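Local coordinates for VWFA domain-containing protein (Bacteroides thetaiotaomicron, PDB 3IBS), which is of unknown function but is probably membrane-bound and holds a von Willebrand factor type A domain that binds magnesium, at residues I16-S21 with I116-G121; D51-I56 with T64-T69; G127-A132 with C181-K186; Q141-G146 with K203-E208. All coordinates share one frame; numbering follows the deposited sequence.

The chain illustrates how an alpha/beta domain is closed by contacts both local and far apart in sequence. Strand 13-19 starts contact 1, whose partner, strand 113-119, arrives almost a hundred residues later. Within that loop lies contact 2, a local hairpin that continues the sheet from strand 13-19 to its antiparallel edge at strand 62-69. Only after contact 1 has closed do contacts 3 and 4 open, and these two cross: 127-132 and 141-146 leave in turn, then 181-186 and 203-208 return in the same order. Contact 3 pairs two helices over one face of the sheet, and contact 4 lays helix 200-214 on the other. V144 of contact 4 packs against C181 and I184 of contact 3.

Contact 1 of 4, residues I16-S21 with I116-G121; sequences IALDIS and IVITDG. With MG (magnesium ion), chain I.
I118 carries the apolar centre of this parallel strand pair, resting against two residues of the neighbouring strand: its CD1 comes within 3.7 Å of I16 CG2, and its CB lies 4.0 Å from L18 CD1. Helix 33-46 covers this face, with I41 on I118 and L34 on L18, while A17 and V117 turn to the opposite face. Backbone bonds join the strands: A17 N to I116 O, I118 N to A17 O, and D19 N to I118 O. With CG anti to its backbone N (chi1 -168°), D19 presents a carboxylate gripped at both oxygens. OD1 takes S21 N, forming an Asx turn, and also S21 OG at 2.7 Å on its syn lone pair. OD2 receives T119 OG1 at 2.6 Å on its anti lone pair, and T119 OG1 accepts G121 N in an ST turn. A water donating to both D19 OD2 and D120 OD1 binds the magnesium ion, as does S21 OG at 2.2 Å. In this chain D120 stays in the second shell, its OD2 hydrogen-bonded to S23 OG, the other protein ligand, and salt-bridged to R33. This is the MIDAS metal site of von Willebrand A domains, with its DxSxS signature.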
loop_
_atom_site.group_PDB
_atom_site.type_symbol
_atom_site.label_atom_id
_atom_site.label_comp_id
_atom_site.label_asym_id
_atom_site.label_seq_id
_atom_site.Cartn_x
_atom_site.Cartn_y
_atom_site.Cartn_z
ATOM N N ILE A 16 -16.920 -15.430 -19.846
ATOM C CA ILE A 16 -16.413 -14.597 -18.760
ATOM C C ILE A 16 -15.726 -13.370 -19.340
ATOM O O ILE A 16 -14.918 -13.490 -20.255
ATOM C CB ILE A 16 -15.421 -15.380 -17.891
ATOM C CG1 ILE A 16 -16.190 -16.516 -17.200
ATOM C CG2 ILE A 16 -14.752 -14.427 -16.823
ATOM C CD1 ILE A 16 -15.485 -17.780 -17.247
ATOM N N ALA A 17 -16.041 -12.197 -18.807
ATOM C CA ALA A 17 -15.417 -10.977 -19.293
ATOM C C ALA A 17 -14.591 -10.448 -18.133
ATOM O O ALA A 17 -15.129 -9.953 -17.159
ATOM C CB ALA A 17 -16.496 -9.962 -19.730
ATOM N N LEU A 18 -13.281 -10.605 -18.229
ATOM C CA LEU A 18 -12.404 -10.341 -17.096
ATOM C C LEU A 18 -11.657 -9.012 -17.270
ATOM O O LEU A 18 -10.923 -8.809 -18.237
ATOM C CB LEU A 18 -11.419 -11.505 -16.930
ATOM C CG LEU A 18 -10.292 -11.381 -15.893
ATOM C CD1 LEU A 18 -10.851 -11.172 -14.461
ATOM C CD2 LEU A 18 -9.391 -12.642 -15.964
ATOM N N ASP A 19 -11.826 -8.139 -16.290
ATOM C CA ASP A 19 -11.066 -6.900 -16.168
ATOM C C ASP A 19 -9.602 -7.248 -15.924
ATOM O O ASP A 19 -9.285 -7.923 -14.943
ATOM C CB ASP A 19 -11.629 -6.094 -14.974
ATOM C CG ASP A 19 -11.111 -4.654 -14.919
ATOM O OD1 ASP A 19 -9.951 -4.413 -15.328
ATOM O OD2 ASP A 19 -11.866 -3.756 -14.453
ATOM N N ILE A 20 -8.714 -6.814 -16.830
ATOM C CA ILE A 20 -7.271 -6.953 -16.634
ATOM C C ILE A 20 -6.540 -5.581 -16.593
ATOM O O ILE A 20 -5.331 -5.490 -16.842
ATOM C CB ILE A 20 -6.614 -7.902 -17.676
ATOM C CG1 ILE A 20 -6.689 -7.327 -19.109
ATOM C CG2 ILE A 20 -7.215 -9.326 -17.546
ATOM C CD1 ILE A 20 -5.636 -7.954 -20.119
ATOM N N SER A 21 -7.267 -4.518 -16.282
ATOM C CA SER A 21 -6.624 -3.211 -16.076
ATOM C C SER A 21 -5.709 -3.244 -14.829
ATOM O O SER A 21 -5.796 -4.179 -14.018
ATOM C CB SER A 21 -7.665 -2.102 -15.948
ATOM O OG SER A 21 -8.411 -2.236 -14.760
ATOM N N ILE A 116 -20.436 -13.339 -17.556
ATOM C CA ILE A 116 -20.009 -13.098 -16.172
ATOM C C ILE A 116 -18.878 -12.104 -16.199
ATOM O O ILE A 116 -17.777 -12.445 -16.639
ATOM C CB ILE A 116 -19.562 -14.386 -15.472
ATOM C CG1 ILE A 116 -20.728 -15.375 -15.418
ATOM C CG2 ILE A 116 -19.058 -14.089 -14.042
ATOM C CD1 ILE A 116 -20.278 -16.703 -15.005
ATOM N N VAL A 117 -19.181 -10.864 -15.787
ATOM C CA VAL A 117 -18.218 -9.782 -15.758
ATOM C C VAL A 117 -17.541 -9.828 -14.399
ATOM O O VAL A 117 -18.215 -9.866 -13.359
ATOM C CB VAL A 117 -18.910 -8.381 -15.943
ATOM C CG1 VAL A 117 -17.875 -7.247 -15.994
ATOM C CG2 VAL A 117 -19.761 -8.369 -17.211
ATOM N N ILE A 118 -16.216 -9.876 -14.408
ATOM C CA ILE A 118 -15.441 -9.857 -13.167
ATOM C C ILE A 118 -14.544 -8.617 -13.132
ATOM O O ILE A 118 -13.623 -8.482 -13.946
ATOM C CB ILE A 118 -14.584 -11.115 -13.026
ATOM C CG1 ILE A 118 -15.484 -12.362 -13.163
ATOM C CG2 ILE A 118 -13.844 -11.098 -11.696
ATOM C CD1 ILE A 118 -14.709 -13.773 -13.174
ATOM N N THR A 119 -14.812 -7.703 -12.206
ATOM C CA THR A 119 -14.205 -6.363 -12.296
ATOM C C THR A 119 -14.261 -5.641 -10.942
ATOM O O THR A 119 -15.011 -6.034 -10.064
ATOM C CB THR A 119 -14.935 -5.510 -13.397
ATOM O OG1 THR A 119 -14.300 -4.229 -13.565
ATOM C CG2 THR A 119 -16.432 -5.320 -13.043
ATOM N N ASP A 120 -13.473 -4.576 -10.780
ATOM C CA ASP A 120 -13.708 -3.663 -9.656
ATOM C C ASP A 120 -14.712 -2.554 -10.051
ATOM O O ASP A 120 -15.065 -1.704 -9.212
ATOM C CB ASP A 120 -12.385 -3.100 -9.116
ATOM C CG ASP A 120 -11.546 -2.460 -10.203
ATOM O OD1 ASP A 120 -12.146 -1.876 -11.141
ATOM O OD2 ASP A 120 -10.301 -2.568 -10.146
ATOM N N GLY A 121 -15.181 -2.571 -11.313
ATOM C CA GLY A 121 -16.224 -1.627 -11.788
ATOM C C GLY A 121 -15.839 -0.147 -11.680
ATOM O O GLY A 121 -16.707 0.763 -11.687
HETATM MG MG MG I . -9.077 -0.611 -13.504
HETATM O O HOH W 1 -10.894 -1.481 -13.363
HETATM O O HOH W 2 -9.737 1.003 -12.374
HETATM O O HOH W 3 -7.177 0.210 -13.633
HETATM O O HOH W 4 -9.551 0.397 -15.285
#

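Contact 2 of 4, residues D51-I56 with T64-T69; sequences DKVGMI and TQLPIT
V53 and M55 face T69 and L66 as antiparallel hydrogen-bonded pairs, but the register slips by one residue between them and again before I56 meets T64. V53 exchanges two backbone bonds with T69; the one from T69 N comes from above the plane of the V53 carbonyl. M55 N reaches L66 O in the carbonyl plane, on a lone pair, whereas M55 O accepts both Q65 N and L66 N from the same face of its plane. Two residues opposite one is the mark of a classic beta bulge. At G54, which has no side chain to intervene, L66 O approaches CA to 3.2 Å. The whole is a distorted beta hairpin, and strand 62-69 forms the antiparallel edge of the otherwise parallel von Willebrand A sheet. Among the side chains, M55 (a selenomethionine) and L66 cross at a slant, with their CB atoms 3.9 Å apart and M55 CG 4.0 Å from L66 CD2. Helix 72-80 closes over them, bringing A75 and F78 to L66 and L79 to M55. T69 holds OG1 anti to its backbone N (chi1 -172°), which sets CG2 3.6 Å from V53 O while OG1 bonds to D71 N. On the other side of the hairpin K52 CB presses on I68 CG1 at a tight 3.5 Å. I56 packs its aliphatic chain on A97, L100 and A101 of helix 94-102.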
loop_
_atom_site.group_PDB
_atom_site.type_symbol
_atom_site.label_atom_id
_atom_site.label_comp_id
_atom_site.label_asym_id
_atom_site.label_seq_id
_atom_site.Cartn_x
_atom_site.Cartn_y
_atom_site.Cartn_z
ATOM N N ASP A 51 -21.098 -28.219 -20.863
ATOM C CA ASP A 51 -21.244 -26.793 -21.154
ATOM C C ASP A 51 -20.116 -26.207 -21.987
ATOM O O ASP A 51 -19.056 -26.815 -22.142
ATOM C CB ASP A 51 -21.365 -26.000 -19.848
ATOM C CG ASP A 51 -22.409 -26.582 -18.895
ATOM O OD1 ASP A 51 -23.554 -26.787 -19.318
ATOM O OD2 ASP A 51 -22.081 -26.820 -17.716
ATOM N N LYS A 52 -20.337 -25.011 -22.511
ATOM C CA LYS A 52 -19.271 -24.312 -23.214
ATOM C C LYS A 52 -18.883 -23.036 -22.490
ATOM O O LYS A 52 -19.732 -22.353 -21.872
ATOM C CB LYS A 52 -19.661 -24.013 -24.658
ATOM C CG LYS A 52 -20.029 -25.244 -25.462
ATOM C CD LYS A 52 -20.401 -24.847 -26.866
ATOM C CE LYS A 52 -20.640 -26.062 -27.732
ATOM N NZ LYS A 52 -21.902 -26.740 -27.320
ATOM N N VAL A 53 -17.602 -22.720 -22.582
ATOM C CA VAL A 53 -17.046 -21.582 -21.905
ATOM C C VAL A 53 -16.176 -20.802 -22.861
ATOM O O VAL A 53 -15.456 -21.386 -23.682
ATOM C CB VAL A 53 -16.263 -21.999 -20.603
ATOM C CG1 VAL A 53 -15.027 -22.872 -20.891
ATOM C CG2 VAL A 53 -15.871 -20.778 -19.803
ATOM N N GLY A 54 -16.265 -19.478 -22.753
ATOM C CA GLY A 54 -15.396 -18.575 -23.509
ATOM C C GLY A 54 -14.883 -17.493 -22.580
ATOM O O GLY A 54 -15.402 -17.323 -21.473
HETATM N N MSE A 55 -13.855 -16.776 -23.004
HETATM C CA MSE A 55 -13.294 -15.714 -22.168
HETATM C C MSE A 55 -12.883 -14.510 -22.990
HETATM O O MSE A 55 -12.306 -14.641 -24.090
HETATM C CB MSE A 55 -12.065 -16.204 -21.391
HETATM C CG MSE A 55 -12.311 -17.441 -20.516
HETATM SE SE MSE A 55 -10.634 -18.001 -19.632
HETATM C CE MSE A 55 -10.595 -16.425 -18.529
ATOM N N ILE A 56 -13.167 -13.346 -22.426
ATOM C CA ILE A 56 -12.779 -12.058 -22.992
ATOM C C ILE A 56 -11.995 -11.356 -21.906
ATOM O O ILE A 56 -12.349 -11.487 -20.735
ATOM C CB ILE A 56 -14.045 -11.238 -23.302
ATOM C CG1 ILE A 56 -14.704 -11.771 -24.575
ATOM C CG2 ILE A 56 -13.750 -9.733 -23.399
ATOM C CD1 ILE A 56 -16.166 -11.448 -24.663
ATOM N N THR A 64 -11.166 -11.248 -27.385
ATOM C CA THR A 64 -11.444 -12.637 -27.096
ATOM C C THR A 64 -10.176 -13.369 -26.721
ATOM O O THR A 64 -9.251 -13.487 -27.537
ATOM C CB THR A 64 -12.060 -13.330 -28.335
ATOM O OG1 THR A 64 -13.310 -12.691 -28.650
ATOM C CG2 THR A 64 -12.300 -14.842 -28.049
ATOM N N GLN A 65 -10.137 -13.882 -25.502
ATOM C CA GLN A 65 -8.963 -14.624 -25.016
ATOM C C GLN A 65 -9.175 -16.087 -25.323
ATOM O O GLN A 65 -8.267 -16.763 -25.748
ATOM C CB GLN A 65 -8.737 -14.395 -23.506
ATOM C CG GLN A 65 -7.720 -15.366 -22.797
ATOM C CD GLN A 65 -6.268 -15.026 -23.111
ATOM O OE1 GLN A 65 -5.985 -14.025 -23.790
ATOM N NE2 GLN A 65 -5.336 -15.851 -22.620
ATOM N N LEU A 66 -10.397 -16.561 -25.134
ATOM C CA LEU A 66 -10.750 -17.954 -25.385
ATOM C C LEU A 66 -12.091 -18.012 -26.123
ATOM O O LEU A 66 -13.106 -17.596 -25.582
ATOM C CB LEU A 66 -10.818 -18.732 -24.065
ATOM C CG LEU A 66 -11.277 -20.195 -24.134
ATOM C CD1 LEU A 66 -10.137 -21.118 -24.646
ATOM C CD2 LEU A 66 -11.793 -20.645 -22.780
ATOM N N PRO A 67 -12.093 -18.518 -27.374
ATOM C CA PRO A 67 -13.348 -18.722 -28.103
ATOM C C PRO A 67 -14.129 -19.816 -27.413
ATOM O O PRO A 67 -13.533 -20.722 -26.788
ATOM C CB PRO A 67 -12.891 -19.159 -29.519
ATOM C CG PRO A 67 -11.473 -18.634 -29.628
ATOM C CD PRO A 67 -10.921 -18.842 -28.210
ATOM N N ILE A 68 -15.453 -19.692 -27.473
ATOM C CA ILE A 68 -16.360 -20.579 -26.760
ATOM C C ILE A 68 -16.052 -22.049 -27.078
ATOM O O ILE A 68 -15.952 -22.432 -28.249
ATOM C CB ILE A 68 -17.839 -20.204 -27.058
ATOM C CG1 ILE A 68 -18.778 -21.015 -26.171
ATOM C CG2 ILE A 68 -18.195 -20.387 -28.553
ATOM C CD1 ILE A 68 -19.927 -20.198 -25.571
ATOM N N THR A 69 -15.885 -22.863 -26.039
ATOM C CA THR A 69 -15.358 -24.215 -26.218
ATOM C C THR A 69 -15.821 -25.144 -25.097
ATOM O O THR A 69 -16.101 -24.699 -23.977
ATOM C CB THR A 69 -13.785 -24.216 -26.319
ATOM O OG1 THR A 69 -13.300 -25.529 -26.681
ATOM C CG2 THR A 69 -13.109 -23.733 -24.987
#

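Contact 3 of 4, residues G127-A132 with C181-K186; sequences GAVEAA and CQEIAK
I184 can touch A128, V129 and A132 together because its branches are spread by a chi1 of -61°, which sets CG1 anti to the carbonyl carbon and CG2 anti to the backbone N. V129 is turned to meet it: with CG1 anti to its own N (chi1 168°), the other methyl, CG2, is left to face the neighbouring helix. The result is a close pairing of two nearly parallel helices, 128-136 and 178-187, which lie side by side on one face of the alpha/beta sandwich of the von Willebrand A fold. The axes of the two short segments come within 8.4 Å at a crossing angle of -19°, a spacing suited to the small alanines at the interface. A128 and A132, one helical turn apart, receive different arms of the isoleucine: CD1 of I184 reaches A128 CB at 3.7 Å, and CG2 of I184 reaches A132 CB at 3.9 Å. V129 CG2 meets the I184 stem from the E183 side, 4.0 Å from CG1. The same methyl marks the outer margin of the contact, where it lies over the aliphatic start of E183, 3.9 Å from E183 CB. On the sheet side, V144 of strand 140-147 packs on I184, and I98 of helix 94-102 also touches it. One turn on from A128, the A132 methyl abuts the backbone of the opposing helix, with CB 3.5 Å from I184 O.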
loop_
_atom_site.group_PDB
_atom_site.type_symbol
_atom_site.label_atom_id
_atom_site.label_comp_id
_atom_site.label_asym_id
_atom_site.label_seq_id
_atom_site.Cartn_x
_atom_site.Cartn_y
_atom_site.Cartn_z
ATOM N N GLY A 127 -22.047 3.051 -20.922
ATOM C CA GLY A 127 -22.293 2.054 -21.947
ATOM C C GLY A 127 -22.582 0.667 -21.373
ATOM O O GLY A 127 -23.331 -0.112 -21.969
ATOM N N ALA A 128 -21.999 0.345 -20.221
ATOM C CA ALA A 128 -22.133 -1.008 -19.660
ATOM C C ALA A 128 -23.580 -1.409 -19.374
ATOM O O ALA A 128 -23.977 -2.532 -19.656
ATOM C CB ALA A 128 -21.283 -1.175 -18.399
ATOM N N VAL A 129 -24.351 -0.502 -18.794
ATOM C CA VAL A 129 -25.718 -0.811 -18.401
ATOM C C VAL A 129 -26.623 -1.022 -19.647
ATOM O O VAL A 129 -27.450 -1.948 -19.678
ATOM C CB VAL A 129 -26.263 0.301 -17.445
ATOM C CG1 VAL A 129 -27.717 0.178 -17.254
ATOM C CG2 VAL A 129 -25.508 0.271 -16.082
ATOM N N GLU A 130 -26.444 -0.171 -20.667
ATOM C CA GLU A 130 -27.125 -0.324 -21.953
ATOM C C GLU A 130 -26.722 -1.639 -22.619
ATOM O O GLU A 130 -27.568 -2.380 -23.123
ATOM C CB GLU A 130 -26.762 0.839 -22.882
ATOM C CG GLU A 130 -27.116 2.261 -22.327
ATOM C CD GLU A 130 -25.932 3.007 -21.650
ATOM O OE1 GLU A 130 -25.230 2.435 -20.735
ATOM O OE2 GLU A 130 -25.730 4.196 -22.042
ATOM N N ALA A 131 -25.420 -1.931 -22.617
ATOM C CA ALA A 131 -24.921 -3.182 -23.161
ATOM C C ALA A 131 -25.549 -4.395 -22.458
ATOM O O ALA A 131 -25.926 -5.380 -23.114
ATOM C CB ALA A 131 -23.401 -3.235 -23.068
ATOM N N ALA A 132 -25.663 -4.325 -21.134
ATOM C CA ALA A 132 -26.221 -5.438 -20.350
ATOM C C ALA A 132 -27.712 -5.624 -20.622
ATOM O O ALA A 132 -28.205 -6.754 -20.692
ATOM C CB ALA A 132 -25.979 -5.239 -18.848
ATOM N N CYS A 181 -21.408 -2.030 -10.402
ATOM C CA CYS A 181 -21.526 -3.469 -10.634
ATOM C C CYS A 181 -22.986 -3.930 -10.478
ATOM O O CYS A 181 -23.480 -4.735 -11.270
ATOM C CB CYS A 181 -20.634 -4.271 -9.673
ATOM S SG CYS A 181 -18.880 -4.042 -9.912
ATOM N N GLN A 182 -23.664 -3.389 -9.470
ATOM C CA GLN A 182 -25.050 -3.760 -9.201
ATOM C C GLN A 182 -26.026 -3.331 -10.290
ATOM O O GLN A 182 -26.916 -4.095 -10.618
ATOM C CB GLN A 182 -25.505 -3.263 -7.833
ATOM C CG GLN A 182 -24.873 -4.048 -6.671
ATOM C CD GLN A 182 -25.044 -3.335 -5.332
ATOM O OE1 GLN A 182 -24.982 -2.110 -5.256
ATOM N NE2 GLN A 182 -25.233 -4.102 -4.278
ATOM N N GLU A 183 -25.847 -2.131 -10.849
ATOM C CA GLU A 183 -26.719 -1.625 -11.932
ATOM C C GLU A 183 -26.604 -2.535 -13.152
ATOM O O GLU A 183 -27.626 -2.865 -13.794
ATOM C CB GLU A 183 -26.336 -0.201 -12.343
ATOM C CG GLU A 183 -26.661 0.877 -11.285
ATOM C CD GLU A 183 -26.315 2.303 -11.733
ATOM O OE1 GLU A 183 -25.983 2.505 -12.915
ATOM O OE2 GLU A 183 -26.398 3.233 -10.892
ATOM N N ILE A 184 -25.358 -2.914 -13.471
ATOM C CA ILE A 184 -25.073 -3.759 -14.630
ATOM C C ILE A 184 -25.776 -5.110 -14.470
ATOM O O ILE A 184 -26.429 -5.580 -15.402
ATOM C CB ILE A 184 -23.544 -3.943 -14.867
ATOM C CG1 ILE A 184 -22.895 -2.581 -15.141
ATOM C CG2 ILE A 184 -23.267 -4.947 -16.035
ATOM C CD1 ILE A 184 -21.362 -2.543 -14.970
ATOM N N ALA A 185 -25.626 -5.734 -13.296
ATOM C CA ALA A 185 -26.219 -7.051 -13.055
ATOM C C ALA A 185 -27.744 -6.996 -13.036
ATOM O O ALA A 185 -28.414 -7.919 -13.523
ATOM C CB ALA A 185 -25.705 -7.637 -11.761
ATOM N N LYS A 186 -28.299 -5.942 -12.429
ATOM C CA LYS A 186 -29.755 -5.798 -12.393
ATOM C C LYS A 186 -30.375 -5.737 -13.802
ATOM O O LYS A 186 -31.264 -6.530 -14.139
ATOM C CB LYS A 186 -30.201 -4.594 -11.562
ATOM C CG LYS A 186 -31.752 -4.584 -11.359
ATOM C CD LYS A 186 -32.174 -3.557 -10.353
ATOM C CE LYS A 186 -33.691 -3.512 -10.210
ATOM N NZ LYS A 186 -34.114 -2.388 -9.332
#

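Contact 4 of 4, residues Q141-G146 with K203-E208; sequences QVSVLG and KAISQE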
loop_
_atom_site.group_PDB
_atom_site.type_symbol
_atom_site.label_atom_id
_atom_site.label_comp_id
_atom_site.label_asym_id
_atom_site.label_seq_id
_atom_site.Cartn_x
_atom_site.Cartn_y
_atom_site.Cartn_z
ATOM N N GLN A 141 -28.119 -13.707 -19.716
ATOM C CA GLN A 141 -28.112 -13.111 -18.389
ATOM C C GLN A 141 -26.727 -12.630 -18.008
ATOM O O GLN A 141 -25.773 -13.415 -18.000
ATOM C CB GLN A 141 -28.663 -14.075 -17.337
ATOM C CG GLN A 141 -30.160 -14.364 -17.546
ATOM C CD GLN A 141 -30.692 -15.392 -16.555
ATOM O OE1 GLN A 141 -30.867 -16.564 -16.892
ATOM N NE2 GLN A 141 -30.935 -14.956 -15.326
ATOM N N VAL A 142 -26.631 -11.339 -17.689
ATOM C CA VAL A 142 -25.356 -10.740 -17.340
ATOM C C VAL A 142 -25.212 -10.635 -15.822
ATOM O O VAL A 142 -25.987 -9.926 -15.151
ATOM C CB VAL A 142 -25.138 -9.367 -18.030
ATOM C CG1 VAL A 142 -23.710 -8.840 -17.773
ATOM C CG2 VAL A 142 -25.382 -9.475 -19.538
ATOM N N SER A 143 -24.217 -11.340 -15.289
ATOM C CA SER A 143 -23.867 -11.271 -13.865
ATOM C C SER A 143 -22.553 -10.540 -13.658
ATOM O O SER A 143 -21.735 -10.467 -14.575
ATOM C CB SER A 143 -23.782 -12.670 -13.218
ATOM O OG SER A 143 -25.071 -13.257 -13.130
ATOM N N VAL A 144 -22.361 -9.997 -12.446
ATOM C CA VAL A 144 -21.137 -9.248 -12.116
ATOM C C VAL A 144 -20.593 -9.696 -10.757
ATOM O O VAL A 144 -21.329 -9.733 -9.758
ATOM C CB VAL A 144 -21.365 -7.709 -12.089
ATOM C CG1 VAL A 144 -20.058 -6.957 -11.833
ATOM C CG2 VAL A 144 -22.000 -7.221 -13.395
ATOM N N LEU A 145 -19.311 -10.048 -10.753
ATOM C CA LEU A 145 -18.574 -10.406 -9.560
ATOM C C LEU A 145 -17.654 -9.248 -9.288
ATOM O O LEU A 145 -16.758 -8.932 -10.095
ATOM C CB LEU A 145 -17.782 -11.697 -9.794
ATOM C CG LEU A 145 -18.494 -13.058 -9.734
ATOM C CD1 LEU A 145 -19.894 -13.075 -10.297
ATOM C CD2 LEU A 145 -17.633 -14.195 -10.357
ATOM N N GLY A 146 -17.905 -8.578 -8.169
ATOM C CA GLY A 146 -17.194 -7.346 -7.860
ATOM C C GLY A 146 -16.016 -7.716 -6.984
ATOM O O GLY A 146 -16.200 -8.302 -5.925
ATOM N N LYS A 203 -19.185 -20.081 -5.472
ATOM C CA LYS A 203 -20.293 -20.989 -5.268
ATOM C C LYS A 203 -21.623 -20.336 -5.633
ATOM O O LYS A 203 -22.491 -20.994 -6.192
ATOM C CB LYS A 203 -20.309 -21.508 -3.840
ATOM C CG LYS A 203 -19.273 -22.590 -3.572
ATOM C CD LYS A 203 -19.418 -23.091 -2.165
ATOM C CE LYS A 203 -19.249 -21.937 -1.189
ATOM N NZ LYS A 203 -20.082 -22.130 0.017
ATOM N N ALA A 204 -21.773 -19.048 -5.327
ATOM C CA ALA A 204 -22.962 -18.320 -5.736
ATOM C C ALA A 204 -23.119 -18.323 -7.263
ATOM O O ALA A 204 -24.200 -18.609 -7.771
ATOM C CB ALA A 204 -22.967 -16.897 -5.181
ATOM N N ILE A 205 -22.047 -18.028 -7.994
ATOM C CA ILE A 205 -22.144 -17.947 -9.436
ATOM C C ILE A 205 -22.340 -19.337 -10.049
ATOM O O ILE A 205 -23.159 -19.494 -10.942
ATOM C CB ILE A 205 -20.969 -17.131 -10.088
ATOM C CG1 ILE A 205 -21.332 -16.674 -11.514
ATOM C CG2 ILE A 205 -19.674 -17.916 -10.105
ATOM C CD1 ILE A 205 -22.592 -15.770 -11.592
ATOM N N SER A 206 -21.637 -20.352 -9.543
ATOM C CA SER A 206 -21.840 -21.712 -10.047
ATOM C C SER A 206 -23.277 -22.194 -9.794
ATOM O O SER A 206 -23.835 -22.955 -10.593
ATOM C CB SER A 206 -20.816 -22.695 -9.462
ATOM O OG SER A 206 -19.525 -22.494 -10.042
ATOM N N GLN A 207 -23.870 -21.733 -8.694
ATOM C CA GLN A 207 -25.252 -22.037 -8.371
ATOM C C GLN A 207 -26.179 -21.405 -9.395
ATOM O O GLN A 207 -27.119 -22.043 -9.860
ATOM C CB GLN A 207 -25.597 -21.545 -6.951
ATOM C CG GLN A 207 -27.089 -21.599 -6.573
ATOM C CD GLN A 207 -27.707 -22.977 -6.788
ATOM O OE1 GLN A 207 -28.745 -23.116 -7.455
ATOM N NE2 GLN A 207 -27.064 -24.009 -6.238
ATOM N N GLU A 208 -25.901 -20.146 -9.734
ATOM C CA GLU A 208 -26.686 -19.403 -10.721
ATOM C C GLU A 208 -26.617 -20.083 -12.087
ATOM O O GLU A 208 -27.637 -20.227 -12.772
ATOM C CB GLU A 208 -26.197 -17.951 -10.800
ATOM C CG GLU A 208 -26.824 -17.117 -11.906
ATOM C CD GLU A 208 -28.314 -16.851 -11.706
ATOM O OE1 GLU A 208 -28.826 -17.056 -10.581
ATOM O OE2 GLU A 208 -28.974 -16.426 -12.684
HETATM O O HOH W 5 -31.293 -17.395 -13.585
#
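The E208 carboxylate comes edge-on to Q141, its OE2 over one face of the amide at the NE2 end, the planes 87° apart. Their nearest atoms, Q141 NE2 and E208 OE2, are 3.6 Å apart, and a water does the joining: it accepts from Q141 NE2 at 3.0 Å and donates to E208 OE2 at 2.7 Å. A bend at chi2 (67°) swings the carboxylate along the strand to the Q141 amide, which is also held by a bond from NE2 to K189 O. Further in, I205 points CD1 at the strand, where it touches S143 CB at 3.7 Å and L145 CD1 at 4.0 Å, meeting the leucine at a slant. The hydroxyl of S143, buried beside this methyl, is satisfied by I191 N on the next strand. Helix 203-208 runs antiparallel to strand 141-146, at 172°, with the axes 10.4 Å apart. I191 of strand 191-195 touches both I205 and E208, I116 of strand 113-119 touches both L145 and I205, and helix 33-46 sets L40 on L145 and L44 on I205. Helices 200-214 and 33-46 thus pack together on one face of the central, mostly parallel sheet of the von Willebrand A alpha/beta fold.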